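Local coordinates for protein MarR family transcriptional regulator (Peptoclostridium difficile, PDB 5ERI) that probably acts as a DNA-binding transcription factor of the MarR family, regulating gene expression as a dimer of winged helix-turn-helix subunits, at residues Asp26-Ile29 and Leu30-Val33; Gln91-Lys95 and Ala96-Asp100; Glu121-Glu124 and Leu125-Glu129; Arg132-Glu135 and Ile136-Asn140. One frame throughout, in Å; residues are numbered along the deposited sequence.

Contact 1. Residues Asp26-Ile29 and Leu30-Val33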
loop_
_atom_site.group_PDB
_atom_site.type_symbol
_atom_site.label_atom_id
_atom_site.label_comp_id
_atom_site.label_asym_id
_atom_site.label_seq_id
_atom_site.Cartn_x
_atom_site.Cartn_y
_atom_site.Cartn_z
ATOM N N ASP A 26 1.395 -19.243 -5.344
ATOM C CA ASP A 26 1.868 -20.105 -4.261
ATOM C C ASP A 26 1.149 -19.762 -2.970
ATOM O O ASP A 26 1.057 -20.570 -2.083
ATOM C CB ASP A 26 3.391 -20.005 -4.062
ATOM C CG ASP A 26 4.188 -20.697 -5.177
ATOM O OD1 ASP A 26 3.650 -21.717 -5.728
ATOM O OD2 ASP A 26 5.356 -20.229 -5.465
ATOM N N SER A 27 0.653 -18.544 -2.853
ATOM C CA SER A 27 0.101 -18.110 -1.592
ATOM C C SER A 27 -0.756 -16.916 -1.796
ATOM O O SER A 27 -0.590 -16.134 -2.741
ATOM C CB SER A 27 1.247 -17.726 -0.635
ATOM O OG SER A 27 0.789 -17.523 0.683
ATOM N N ASN A 28 -1.657 -16.759 -0.855
ATOM C CA ASN A 28 -2.549 -15.628 -0.804
ATOM C C ASN A 28 -2.000 -14.403 -0.040
ATOM O O ASN A 28 -2.621 -13.308 -0.043
ATOM C CB ASN A 28 -3.873 -16.059 -0.125
ATOM C CG ASN A 28 -5.026 -15.128 -0.469
ATOM O OD1 ASN A 28 -5.729 -14.604 0.419
ATOM N ND2 ASN A 28 -5.203 -14.874 -1.764
ATOM N N ILE A 29 -0.815 -14.539 0.541
ATOM C CA ILE A 29 -0.321 -13.595 1.588
ATOM C C ILE A 29 -0.139 -12.200 1.042
ATOM O O ILE A 29 -0.533 -11.250 1.697
ATOM C CB ILE A 29 1.001 -14.110 2.267
ATOM C CG1 ILE A 29 1.434 -13.213 3.373
ATOM C CG2 ILE A 29 2.166 -14.202 1.295
ATOM C CD1 ILE A 29 0.491 -13.222 4.535
ATOM N N LEU A 30 0.372 -12.052 -0.160
ATOM C CA LEU A 30 0.502 -10.702 -0.656
ATOM C C LEU A 30 -0.816 -10.100 -1.156
ATOM O O LEU A 30 -1.039 -8.914 -0.995
ATOM C CB LEU A 30 1.542 -10.631 -1.714
ATOM C CG LEU A 30 2.963 -10.816 -1.232
ATOM C CD1 LEU A 30 3.828 -10.523 -2.450
ATOM C CD2 LEU A 30 3.350 -9.955 -0.019
ATOM N N ARG A 31 -1.703 -10.906 -1.716
ATOM C CA ARG A 31 -3.061 -10.424 -1.987
ATOM C C ARG A 31 -3.689 -9.920 -0.725
ATOM O O ARG A 31 -4.329 -8.874 -0.696
ATOM C CB ARG A 31 -3.964 -11.553 -2.521
ATOM C CG ARG A 31 -3.447 -12.260 -3.813
ATOM C CD ARG A 31 -3.678 -11.433 -5.021
ATOM N NE ARG A 31 -3.038 -11.909 -6.245
ATOM C CZ ARG A 31 -3.679 -12.290 -7.352
ATOM N NH1 ARG A 31 -5.035 -12.371 -7.430
ATOM N NH2 ARG A 31 -2.961 -12.581 -8.412
ATOM N N GLU A 32 -3.500 -10.624 0.376
ATOM C CA GLU A 32 -4.124 -10.145 1.619
ATOM C C GLU A 32 -3.486 -8.876 2.122
ATOM O O GLU A 32 -4.168 -7.927 2.624
ATOM C CB GLU A 32 -3.994 -11.207 2.689
ATOM C CG GLU A 32 -5.235 -11.294 3.522
ATOM C CD GLU A 32 -6.478 -11.656 2.672
ATOM O OE1 GLU A 32 -6.481 -12.726 1.994
ATOM O OE2 GLU A 32 -7.419 -10.824 2.690
ATOM N N VAL A 33 -2.165 -8.809 1.986
ATOM C CA VAL A 33 -1.437 -7.586 2.376
ATOM C C VAL A 33 -1.878 -6.339 1.510
ATOM O O VAL A 33 -2.073 -5.224 2.054
ATOM C CB VAL A 33 0.120 -7.756 2.277
ATOM C CG1 VAL A 33 0.809 -6.423 2.482
ATOM C CG2 VAL A 33 0.665 -8.679 3.334
HETATM O O HOH W 1 -0.294 -13.405 -2.760
#

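Contact 2. Residues Gln91-Lys95 and Ala96-Asp100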
loop_
_atom_site.group_PDB
_atom_site.type_symbol
_atom_site.label_atom_id
_atom_site.label_comp_id
_atom_site.label_asym_id
_atom_site.label_seq_id
_atom_site.Cartn_x
_atom_site.Cartn_y
_atom_site.Cartn_z
ATOM N N GLN A 91 6.910 18.519 -1.639
ATOM C CA GLN A 91 6.452 19.807 -2.297
ATOM C C GLN A 91 4.999 20.141 -1.945
ATOM O O GLN A 91 4.654 21.293 -1.546
ATOM C CB GLN A 91 6.659 19.736 -3.832
ATOM C CG GLN A 91 5.737 20.618 -4.713
ATOM C CD GLN A 91 6.113 20.494 -6.202
ATOM O OE1 GLN A 91 6.218 19.379 -6.781
ATOM N NE2 GLN A 91 6.383 21.610 -6.800
ATOM N N LYS A 92 4.135 19.127 -2.015
ATOM C CA LYS A 92 2.734 19.376 -1.674
ATOM C C LYS A 92 2.545 19.778 -0.238
ATOM O O LYS A 92 1.720 20.628 0.059
ATOM C CB LYS A 92 1.892 18.126 -1.902
ATOM C CG LYS A 92 1.212 18.038 -3.237
ATOM C CD LYS A 92 0.270 16.831 -3.269
ATOM C CE LYS A 92 0.778 15.732 -4.186
ATOM N NZ LYS A 92 -0.335 15.399 -5.117
ATOM N N LEU A 93 3.245 19.109 0.680
ATOM C CA LEU A 93 3.091 19.442 2.110
ATOM C C LEU A 93 3.609 20.851 2.456
ATOM O O LEU A 93 3.054 21.532 3.342
ATOM C CB LEU A 93 3.803 18.423 2.984
ATOM C CG LEU A 93 3.147 17.042 3.161
ATOM C CD1 LEU A 93 4.114 16.040 3.782
ATOM C CD2 LEU A 93 1.914 17.184 4.023
ATOM N N ILE A 94 4.663 21.282 1.772
ATOM C CA ILE A 94 5.157 22.665 1.957
ATOM C C ILE A 94 4.054 23.626 1.481
ATOM O O ILE A 94 3.602 24.473 2.246
ATOM C CB ILE A 94 6.462 22.888 1.167
ATOM C CG1 ILE A 94 7.589 22.183 1.891
ATOM C CG2 ILE A 94 6.806 24.372 0.993
ATOM C CD1 ILE A 94 8.778 21.898 1.030
ATOM N N LYS A 95 3.569 23.415 0.256
ATOM C CA LYS A 95 2.492 24.248 -0.334
ATOM C C LYS A 95 1.266 24.314 0.549
ATOM O O LYS A 95 0.658 25.353 0.712
ATOM C CB LYS A 95 2.105 23.766 -1.748
ATOM C CG LYS A 95 2.629 24.660 -2.885
ATOM C CD LYS A 95 1.650 24.680 -4.072
ATOM C CE LYS A 95 1.777 25.928 -4.945
ATOM N NZ LYS A 95 0.436 26.339 -5.453
ATOM N N ALA A 96 0.915 23.214 1.167
ATOM C CA ALA A 96 -0.194 23.236 2.132
ATOM C C ALA A 96 0.220 23.781 3.516
ATOM O O ALA A 96 -0.613 23.757 4.426
ATOM C CB ALA A 96 -0.779 21.851 2.284
ATOM N N GLY A 97 1.484 24.225 3.698
ATOM C CA GLY A 97 1.923 24.801 5.013
ATOM C C GLY A 97 2.140 23.804 6.170
ATOM O O GLY A 97 2.018 24.160 7.354
ATOM N N TYR A 98 2.457 22.542 5.864
ATOM C CA TYR A 98 2.608 21.566 6.947
ATOM C C TYR A 98 4.090 21.366 7.248
ATOM O O TYR A 98 4.462 20.952 8.328
ATOM C CB TYR A 98 1.950 20.244 6.580
ATOM C CG TYR A 98 0.458 20.181 6.648
ATOM C CD1 TYR A 98 -0.179 20.320 7.840
ATOM C CD2 TYR A 98 -0.300 19.835 5.534
ATOM C CE1 TYR A 98 -1.544 20.199 7.937
ATOM C CE2 TYR A 98 -1.680 19.714 5.607
ATOM C CZ TYR A 98 -2.289 19.896 6.837
ATOM O OH TYR A 98 -3.637 19.824 6.996
ATOM N N VAL A 99 4.941 21.721 6.303
ATOM C CA VAL A 99 6.346 21.419 6.405
ATOM C C VAL A 99 7.172 22.587 5.919
ATOM O O VAL A 99 6.788 23.261 4.990
ATOM C CB VAL A 99 6.672 20.203 5.507
ATOM C CG1 VAL A 99 8.154 20.015 5.299
ATOM C CG2 VAL A 99 6.096 18.950 6.144
ATOM N N ASP A 100 8.331 22.789 6.540
ATOM C CA ASP A 100 9.347 23.724 6.043
ATOM C C ASP A 100 10.545 22.896 5.661
ATOM O O ASP A 100 10.813 21.907 6.300
ATOM C CB ASP A 100 9.759 24.726 7.133
ATOM C CG ASP A 100 8.656 25.728 7.469
ATOM O OD1 ASP A 100 7.927 26.187 6.526
ATOM O OD2 ASP A 100 8.535 26.048 8.678
#

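Contact 3. Residues Glu121-Glu124 and Leu125-Glu129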
loop_
_atom_site.group_PDB
_atom_site.type_symbol
_atom_site.label_atom_id
_atom_site.label_comp_id
_atom_site.label_asym_id
_atom_site.label_seq_id
_atom_site.Cartn_x
_atom_site.Cartn_y
_atom_site.Cartn_z
ATOM N N GLU A 121 -0.524 20.331 15.693
ATOM C CA GLU A 121 -1.873 19.953 16.184
ATOM C C GLU A 121 -2.419 18.726 15.448
ATOM O O GLU A 121 -3.023 17.825 16.040
ATOM C CB GLU A 121 -2.840 21.126 16.013
ATOM C CG GLU A 121 -3.904 21.235 17.103
ATOM C CD GLU A 121 -4.452 22.645 17.186
ATOM O OE1 GLU A 121 -4.046 23.421 18.090
ATOM O OE2 GLU A 121 -5.258 22.988 16.303
ATOM N N VAL A 122 -2.184 18.688 14.138
ATOM C CA VAL A 122 -2.710 17.626 13.304
ATOM C C VAL A 122 -2.038 16.304 13.698
ATOM O O VAL A 122 -2.656 15.233 13.638
ATOM C CB VAL A 122 -2.566 17.974 11.794
ATOM C CG1 VAL A 122 -2.891 16.788 10.906
ATOM C CG2 VAL A 122 -3.494 19.133 11.442
ATOM N N TYR A 123 -0.792 16.380 14.144
ATOM C CA TYR A 123 -0.029 15.171 14.426
ATOM C C TYR A 123 -0.769 14.302 15.432
ATOM O O TYR A 123 -0.820 13.074 15.275
ATOM C CB TYR A 123 1.376 15.488 14.927
ATOM C CG TYR A 123 2.096 14.250 15.352
ATOM C CD1 TYR A 123 2.620 13.404 14.417
ATOM C CD2 TYR A 123 2.227 13.899 16.674
ATOM C CE1 TYR A 123 3.270 12.243 14.766
ATOM C CE2 TYR A 123 2.872 12.714 17.036
ATOM C CZ TYR A 123 3.385 11.896 16.071
ATOM O OH TYR A 123 4.041 10.711 16.369
ATOM N N GLU A 124 -1.372 14.936 16.437
ATOM C CA GLU A 124 -2.014 14.192 17.516
ATOM C C GLU A 124 -3.264 13.589 16.959
ATOM O O GLU A 124 -3.570 12.436 17.252
ATOM C CB GLU A 124 -2.352 15.092 18.733
ATOM C CG GLU A 124 -1.153 15.715 19.478
ATOM C CD GLU A 124 -0.016 14.734 19.832
ATOM O OE1 GLU A 124 1.107 15.223 20.131
ATOM O OE2 GLU A 124 -0.215 13.488 19.812
ATOM N N LEU A 125 -3.971 14.379 16.164
ATOM C CA LEU A 125 -5.127 13.885 15.433
ATOM C C LEU A 125 -4.783 12.612 14.594
ATOM O O LEU A 125 -5.514 11.606 14.588
ATOM C CB LEU A 125 -5.669 15.012 14.532
ATOM C CG LEU A 125 -7.051 14.788 13.853
ATOM C CD1 LEU A 125 -8.002 13.848 14.636
ATOM C CD2 LEU A 125 -7.745 16.137 13.560
ATOM N N ILE A 126 -3.649 12.655 13.890
ATOM C CA ILE A 126 -3.312 11.567 12.998
ATOM C C ILE A 126 -3.063 10.327 13.832
ATOM O O ILE A 126 -3.452 9.226 13.488
ATOM C CB ILE A 126 -2.078 11.905 12.128
ATOM C CG1 ILE A 126 -2.425 12.953 11.075
ATOM C CG2 ILE A 126 -1.619 10.647 11.416
ATOM C CD1 ILE A 126 -1.212 13.569 10.383
ATOM N N ILE A 127 -2.363 10.504 14.934
ATOM C CA ILE A 127 -1.996 9.358 15.766
ATOM C C ILE A 127 -3.211 8.748 16.439
ATOM O O ILE A 127 -3.285 7.519 16.607
ATOM C CB ILE A 127 -0.964 9.783 16.826
ATOM C CG1 ILE A 127 0.369 10.136 16.153
ATOM C CG2 ILE A 127 -0.725 8.659 17.810
ATOM C CD1 ILE A 127 1.134 8.971 15.512
ATOM N N GLU A 128 -4.154 9.616 16.821
ATOM C CA GLU A 128 -5.452 9.170 17.300
ATOM C C GLU A 128 -6.090 8.281 16.216
ATOM O O GLU A 128 -6.607 7.171 16.493
ATOM C CB GLU A 128 -6.386 10.377 17.586
ATOM C CG GLU A 128 -6.214 11.086 18.932
ATOM C CD GLU A 128 -7.287 12.192 19.216
ATOM O OE1 GLU A 128 -8.422 12.204 18.641
ATOM O OE2 GLU A 128 -6.990 13.075 20.059
ATOM N N GLU A 129 -6.059 8.768 14.973
ATOM C CA GLU A 129 -6.682 7.990 13.854
ATOM C C GLU A 129 -6.036 6.662 13.606
ATOM O O GLU A 129 -6.721 5.655 13.319
ATOM C CB GLU A 129 -6.748 8.808 12.588
ATOM C CG GLU A 129 -7.887 9.862 12.650
ATOM C CD GLU A 129 -9.307 9.293 12.989
ATOM O OE1 GLU A 129 -9.530 8.033 12.849
ATOM O OE2 GLU A 129 -10.202 10.106 13.390
#

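Contact 4. Residues Arg132-Glu135 and Ile136-Asn140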
loop_
_atom_site.group_PDB
_atom_site.type_symbol
_atom_site.label_atom_id
_atom_site.label_comp_id
_atom_site.label_asym_id
_atom_site.label_seq_id
_atom_site.Cartn_x
_atom_site.Cartn_y
_atom_site.Cartn_z
ATOM N N ARG A 132 -7.204 4.349 16.200
ATOM C CA ARG A 132 -8.543 3.901 15.867
ATOM C C ARG A 132 -8.529 2.794 14.773
ATOM O O ARG A 132 -9.306 1.787 14.881
ATOM C CB ARG A 132 -9.382 5.104 15.447
ATOM C CG ARG A 132 -10.853 4.746 15.359
ATOM C CD ARG A 132 -11.434 5.092 14.005
ATOM N NE ARG A 132 -12.803 4.624 13.873
ATOM C CZ ARG A 132 -13.491 4.703 12.743
ATOM N NH1 ARG A 132 -12.927 5.217 11.656
ATOM N NH2 ARG A 132 -14.741 4.277 12.692
ATOM N N SER A 133 -7.628 2.938 13.759
ATOM C CA SER A 133 -7.547 1.917 12.669
ATOM C C SER A 133 -6.996 0.664 13.210
ATOM O O SER A 133 -7.361 -0.435 12.788
ATOM C CB SER A 133 -6.700 2.374 11.464
ATOM O OG SER A 133 -6.865 3.748 11.274
ATOM N N ILE A 134 -6.068 0.815 14.146
ATOM C CA ILE A 134 -5.429 -0.340 14.784
ATOM C C ILE A 134 -6.470 -1.154 15.551
ATOM O O ILE A 134 -6.484 -2.373 15.514
ATOM C CB ILE A 134 -4.374 0.111 15.821
ATOM C CG1 ILE A 134 -3.055 0.475 15.125
ATOM C CG2 ILE A 134 -4.107 -1.005 16.836
ATOM C CD1 ILE A 134 -2.191 1.363 15.975
ATOM N N GLU A 135 -7.328 -0.448 16.248
ATOM C CA GLU A 135 -8.360 -1.120 17.016
ATOM C C GLU A 135 -9.275 -1.988 16.080
ATOM O O GLU A 135 -9.541 -3.168 16.362
ATOM C CB GLU A 135 -9.139 -0.078 17.854
ATOM C CG GLU A 135 -8.675 0.030 19.328
ATOM C CD GLU A 135 -7.758 1.244 19.712
ATOM O OE1 GLU A 135 -6.518 1.307 19.322
ATOM O OE2 GLU A 135 -8.275 2.114 20.495
ATOM N N ILE A 136 -9.663 -1.399 14.949
ATOM C CA ILE A 136 -10.471 -2.062 13.913
ATOM C C ILE A 136 -9.751 -3.266 13.416
ATOM O O ILE A 136 -10.380 -4.288 13.285
ATOM C CB ILE A 136 -10.840 -1.133 12.737
ATOM C CG1 ILE A 136 -11.832 -0.059 13.221
ATOM C CG2 ILE A 136 -11.525 -1.907 11.619
ATOM C CD1 ILE A 136 -11.985 1.182 12.344
ATOM N N CYS A 137 -8.435 -3.190 13.194
ATOM C CA CYS A 137 -7.704 -4.343 12.627
ATOM C C CYS A 137 -7.735 -5.494 13.579
ATOM O O CYS A 137 -7.643 -6.644 13.173
ATOM C CB CYS A 137 -6.191 -4.041 12.445
ATOM S SG CYS A 137 -5.869 -3.051 11.015
ATOM N N PHE A 138 -7.725 -5.158 14.869
ATOM C CA PHE A 138 -7.550 -6.153 15.919
ATOM C C PHE A 138 -8.880 -6.610 16.578
ATOM O O PHE A 138 -8.900 -7.430 17.469
ATOM C CB PHE A 138 -6.615 -5.575 16.950
ATOM C CG PHE A 138 -5.140 -5.773 16.638
ATOM C CD1 PHE A 138 -4.700 -6.736 15.749
ATOM C CD2 PHE A 138 -4.170 -5.003 17.309
ATOM C CE1 PHE A 138 -3.346 -6.918 15.501
ATOM C CE2 PHE A 138 -2.816 -5.200 17.072
ATOM C CZ PHE A 138 -2.408 -6.161 16.176
ATOM N N ASP A 139 -9.991 -6.076 16.108
ATOM C CA ASP A 139 -11.308 -6.533 16.549
ATOM C C ASP A 139 -11.346 -8.052 16.657
ATOM O O ASP A 139 -11.026 -8.774 15.712
ATOM C CB ASP A 139 -12.365 -6.074 15.555
ATOM C CG ASP A 139 -13.768 -6.062 16.141
ATOM O OD1 ASP A 139 -13.922 -6.311 17.354
ATOM O OD2 ASP A 139 -14.723 -5.822 15.364
ATOM N N ASN A 140 -11.667 -8.548 17.842
ATOM C CA ASN A 140 -11.826 -9.996 18.035
ATOM C C ASN A 140 -10.545 -10.734 18.071
ATOM O O ASN A 140 -10.566 -11.953 18.070
ATOM C CB ASN A 140 -12.780 -10.642 16.988
ATOM C CG ASN A 140 -14.186 -10.021 17.016
ATOM O OD1 ASN A 140 -14.680 -9.617 18.078
ATOM N ND2 ASN A 140 -14.832 -9.930 15.854
#

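Contact 1. Residues Asp26-Ile29 and Leu30-Val33
The amide of Asn28 lies beside the carboxylate of Glu32, the two planes inclined at 54°; the amide also lies against the aliphatic base of Arg31, which it crosses at about a right angle. The carboxylate gets there because the Glu32 side chain folds at its second torsion (chi2 60°). In the model Asn28 OD1 is 2.6 Å from Glu32 OE1, but the amide has probably been built the wrong way round; turned over, it may give a hydrogen bond. The first turn of the helix is made by the backbone: Glu32 N donates to Asn28 O at 2.9 Å and Val33 N to Ile29 O at 3.0 Å. Ser27, just ahead of the turn, supplies a weak cap, its OG accepting from Ile29 N at 3.4 Å. A water donates a hydrogen bond to Ser27 O at 2.7 Å and accepts one from Arg31 N at 3.1 Å, bridging the loop to the first turn. The charged ends form salt bridges to the second subunit, Arg31 with its Glu130 and Glu66, Glu32 with its Lys158. With that lysine and the amino end of a helix close by, the Glu32 carboxylate is probably stabilised in its ionised form.

Contact 2. Residues Gln91-Lys95 and Ala96-Asp100
Backbone hydrogen bonds dominate where Leu93 and Ile94 meet Gly97 and Tyr98. Tyr98 N reaches over the turn to Leu93 O at 2.8 Å in a nearly straight bond (168° at the hydrogen), and Gly97 N closes the smaller ring inside it, 2.6 Å from Ile94 O and well above that carbonyl's plane. One last regular helical bond, from Ala96 N to Lys92 O at 2.9 Å, precedes them. Together with the positive phi of Gly97 (74°), a value that favours glycine, the two reversing bonds make a Schellman motif. It ends the helix that in MarR-type winged-helix domains is generally the recognition helix, and turns the chain directly into strand 99-103, the first strand of the wing.

Apolar packing follows the same reversal. Leu93 CD2 comes obliquely to the Tyr98 ring, touching CD2 of the tyrosine at 3.8 Å, while Leu93 CB rests on Val99 CG2 at 3.9 Å. One residue further along the helix, Ile94 CG1 lies against Val99 CG1 at 4.1 Å, so that the two branches of Val99 are shared between neighbouring helix residues. A weaker polar contact lies alongside: Ile94 CA points its hydrogen at Val99 O, 3.5 Å away. The far end of Tyr98 is tied down by Leu51, whose backbone O is hydrogen-bonded to the phenol hydroxyl, and Lys118 makes a cation-pi contact with the ring.

Contact 3. Residues Glu121-Glu124 and Leu125-Glu129
The first torsions of Tyr123 and Ile127 turn the two side chains towards each other: the tyrosine sends CG opposite its own nitrogen (chi1 174°), leaning the ring forward along the helix towards the next turn, whereas the isoleucine holds CG1 beside its nitrogen (chi1 -68°) and so reaches back. As a result Ile127 CG1 sits over one face of the ring, 3.8 Å from the centroid of Tyr123 and 23° off the ring normal, a CH-pi contact. It is displaced towards the hydroxyl end, where CG1 is 3.5 Å from Tyr123 CZ. Beyond CG1 the isoleucine chain turns so that CD1 comes to the hydroxyl end, 3.5 Å from Tyr123 OH. At the edge of the same ring, in its plane, lies OE1 of Glu124.

One residue earlier, and so on a neighbouring side of the helix, the same four-residue spacing joins two aliphatic groups: Val122 CG1 packs on Ile126 CD1 at 3.7 Å. The backbone sets this spacing. Ile126 N bonds to Val122 O at 2.8 Å, Ile127 N to Tyr123 O at 3.0 Å, and Glu128 N to Glu124 O at 2.9 Å.

The phenol is fixed in turn by Glu66 of helix 57-66, to which Tyr123 OH is hydrogen-bonded, and Ile127 also packs on Arg31 of the second subunit. These are side-chain pairs one turn apart on an amphipathic alpha-helix. Here they line the side of helix 117-138, the long helix after the wing in the MarR fold, that packs on helix 57-66 of the winged-helix domain, with Ile127 at its border with the second subunit.

Contact 4. Residues Arg132-Glu135 and Ile136-Asn140
Arg132 and Ile136 meet through a methyl group and a flat cation: Ile136 CD1 stands over the centre of one guanidinium face, 3.9 Å from Arg132 CZ. CG opposite the arginine's backbone nitrogen (chi1 -169°) and a bend at chi2 bring the group there. On another side of the helix, Ile134 and Phe138 run side by side in the same direction, with Ile134 CG2 at 4.0 Å from Phe138 CD2. In the backbone, Ile136 N donates to Arg132 O at 3.2 Å and Cys137 N to Ser133 O at 3.0 Å. Phe138 N is shared: it bonds to Ile134 O at 3.1 Å and, weakly, to Glu135 O, also at 3.1 Å; the second, weak branch spans three residues instead of four.

Further out, Arg132 NH2 forms a salt bridge to Glu163 of the second subunit, which probably helps to hold the guanidinium in place. Ser133 OG is hydrogen-bonded to Glu129 O, one turn earlier. Phe138 packs on helix 143-167 of its own chain, against Val149 and Thr150, and meets the ring of Phe141. Cys137 packs on Val160 of the second subunit, so this part of helix 117-138 lies between helix 143-167 and its copy in the partner.

Overall arrangement
The four contacts run from the winged-helix part of the MarR fold to the dimer interface. Contacts 1 and 4 belong to that interface: their nearest atoms are about 10 Å apart within the chain, yet across the dimer Leu30 packs on Ser133 and Cys137 of the second subunit. Contact 2 lies in the winged-helix part, about 36 Å from contact 1 between centres and on the other side of the chain's centre. Contact 3 connects the two regions. Its Val122 CG2 touches Tyr98 CE1 of contact 2 at 4.2 Å, its Ile127 reaches Arg31 of contact 1 in the second subunit, and it shares helix 117-138 with contact 4, centres about 17 Å apart.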